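Local coordinates for probable sugar kinase (Clostridium perfringens, PDB 3KZH), which is a pfkB-family carbohydrate kinase that probably phosphorylates a sugar, at the interface of chains A and B. Coordinates in Å, arbitrary orientation; residue numbers count along the deposited sequence, not the author numbering. Chains: chain A/B, Probable sugar kinase.

The interface of chains A and B. Residues chain A 99, 109, 112-114; chain B 31-35.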
loop_
_atom_site.group_PDB
_atom_site.type_symbol
_atom_site.label_atom_id
_atom_site.label_comp_id
_atom_site.label_asym_id
_atom_site.label_seq_id
_atom_site.Cartn_x
_atom_site.Cartn_y
_atom_site.Cartn_z
ATOM N N TYR A 99 1.758 -10.533 1.259
ATOM C CA TYR A 99 2.501 -11.445 0.409
ATOM C C TYR A 99 3.154 -10.613 -0.697
ATOM O O TYR A 99 2.473 -10.090 -1.581
ATOM C CB TYR A 99 1.586 -12.533 -0.166
ATOM C CG TYR A 99 2.299 -13.563 -1.017
ATOM C CD1 TYR A 99 3.208 -14.477 -0.441
ATOM C CD2 TYR A 99 2.079 -13.621 -2.410
ATOM C CE1 TYR A 99 3.893 -15.439 -1.247
ATOM C CE2 TYR A 99 2.751 -14.570 -3.223
ATOM C CZ TYR A 99 3.654 -15.472 -2.633
ATOM O OH TYR A 99 4.304 -16.391 -3.424
HETATM N N MSE A 109 7.050 -17.042 -10.437
HETATM C CA MSE A 109 7.610 -16.498 -9.203
HETATM C C MSE A 109 9.067 -16.934 -9.065
HETATM O O MSE A 109 9.399 -18.126 -9.109
HETATM C CB MSE A 109 6.725 -16.845 -7.975
HETATM C CG MSE A 109 7.209 -17.935 -7.014
HETATM SE SE MSE A 109 8.355 -17.241 -5.608
HETATM C CE MSE A 109 7.234 -18.050 -4.219
ATOM N N ALA A 112 9.965 -14.230 -3.353
ATOM C CA ALA A 112 8.822 -13.874 -2.494
ATOM C C ALA A 112 9.079 -13.824 -0.992
ATOM O O ALA A 112 9.935 -14.540 -0.471
ATOM C CB ALA A 112 7.621 -14.779 -2.757
ATOM N N ILE A 113 8.313 -12.960 -0.320
ATOM C CA ILE A 113 8.345 -12.765 1.132
ATOM C C ILE A 113 6.907 -12.907 1.649
ATOM O O ILE A 113 6.006 -12.188 1.198
ATOM C CB ILE A 113 8.936 -11.356 1.546
ATOM C CG1 ILE A 113 10.456 -11.318 1.333
ATOM C CG2 ILE A 113 8.620 -11.009 3.017
ATOM C CD1 ILE A 113 11.290 -12.279 2.192
ATOM N N ALA A 114 6.710 -13.832 2.593
ATOM C CA ALA A 114 5.401 -14.090 3.210
ATOM C C ALA A 114 5.369 -13.582 4.656
ATOM O O ALA A 114 6.060 -14.117 5.519
ATOM C CB ALA A 114 5.082 -15.590 3.167
ATOM N N ASN B 31 10.980 -20.139 -4.161
ATOM C CA ASN B 31 10.155 -20.561 -3.024
ATOM C C ASN B 31 9.857 -19.399 -2.079
ATOM O O ASN B 31 10.668 -18.483 -1.934
ATOM C CB ASN B 31 10.842 -21.684 -2.233
ATOM C CG ASN B 31 10.756 -23.046 -2.923
ATOM O OD1 ASN B 31 11.415 -23.996 -2.501
ATOM N ND2 ASN B 31 9.935 -23.151 -3.968
ATOM N N SER B 32 8.688 -19.461 -1.438
ATOM C CA SER B 32 8.221 -18.446 -0.487
ATOM C C SER B 32 9.052 -18.433 0.802
ATOM O O SER B 32 9.120 -19.432 1.524
ATOM C CB SER B 32 6.736 -18.677 -0.176
ATOM O OG SER B 32 6.196 -17.660 0.656
ATOM N N THR B 33 9.694 -17.297 1.055
ATOM C CA THR B 33 10.541 -17.107 2.232
ATOM C C THR B 33 9.799 -16.251 3.264
ATOM O O THR B 33 9.268 -15.204 2.916
ATOM C CB THR B 33 11.888 -16.405 1.839
ATOM O OG1 THR B 33 12.528 -17.146 0.791
ATOM C CG2 THR B 33 12.850 -16.312 3.029
ATOM N N PRO B 34 9.702 -16.712 4.529
ATOM C CA PRO B 34 9.003 -15.902 5.538
ATOM C C PRO B 34 9.814 -14.695 6.022
ATOM O O PRO B 34 11.038 -14.766 6.142
ATOM C CB PRO B 34 8.734 -16.906 6.661
ATOM C CG PRO B 34 9.833 -17.904 6.510
ATOM C CD PRO B 34 9.914 -18.086 5.026
ATOM N N GLY B 35 9.124 -13.586 6.259
ATOM C CA GLY B 35 9.787 -12.382 6.721
ATOM C C GLY B 35 8.879 -11.193 6.957
ATOM O O GLY B 35 7.670 -11.319 6.840
HETATM O O HOH W 1 11.868 -16.227 -2.395
#
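The beta-sheet lid typical of pfkB kinases pairs with that of the other chain: strand 109-115 of chain A runs parallel to the start of strand 33-42 of chain B. A:Ile113 bridges to B:Thr33, and A:Ala114 to B:Pro34. Backbone hydrogen bonds carry the pairing. B:Thr33 N gives to A:Ala112 O at 3.2 Å. A:Ala114 N gives to B:Thr33 O at 2.9 Å, and B:Gly35 N gives to A:Ala114 O at 3.2 Å. B:Thr33 and B:Gly35 turn their amides to chain A, as alternate residues of a strand do; B:Pro34 between them, which has no N-H, fits without losing a bond of this edge. A water continues the link where the B strand begins, bound by A:Ala112 N and O and by B:Asn31 O.

B:Ser32 points its hydroxyl into chain A. Its OG lies anti to the backbone N (chi1 -175°) and meets the methyl CB of A:Ala114 at 3.4 Å. The same OG lies in the ring plane of A:Tyr99, at the CE1 edge, 3.7 Å from that carbon. The terminal methyl CE of the selenomethionine A:Met109 rests against the B:Asn31–B:Ser32 peptide, 3.4 Å from B:Ser32 N. The side chains of A:Ile113 and B:Thr33 cross at a slant.

The interface is two-fold symmetric, so this patch has a twin with the chains exchanged. It is likely the lid-to-lid dimer known in this family, but the structure alone does not prove a dimer in solution. A:Ile113 CG1 sits beside its own backbone N (chi1 -73°), and its CD1 tip comes within 3.6 Å of B:Thr33 O.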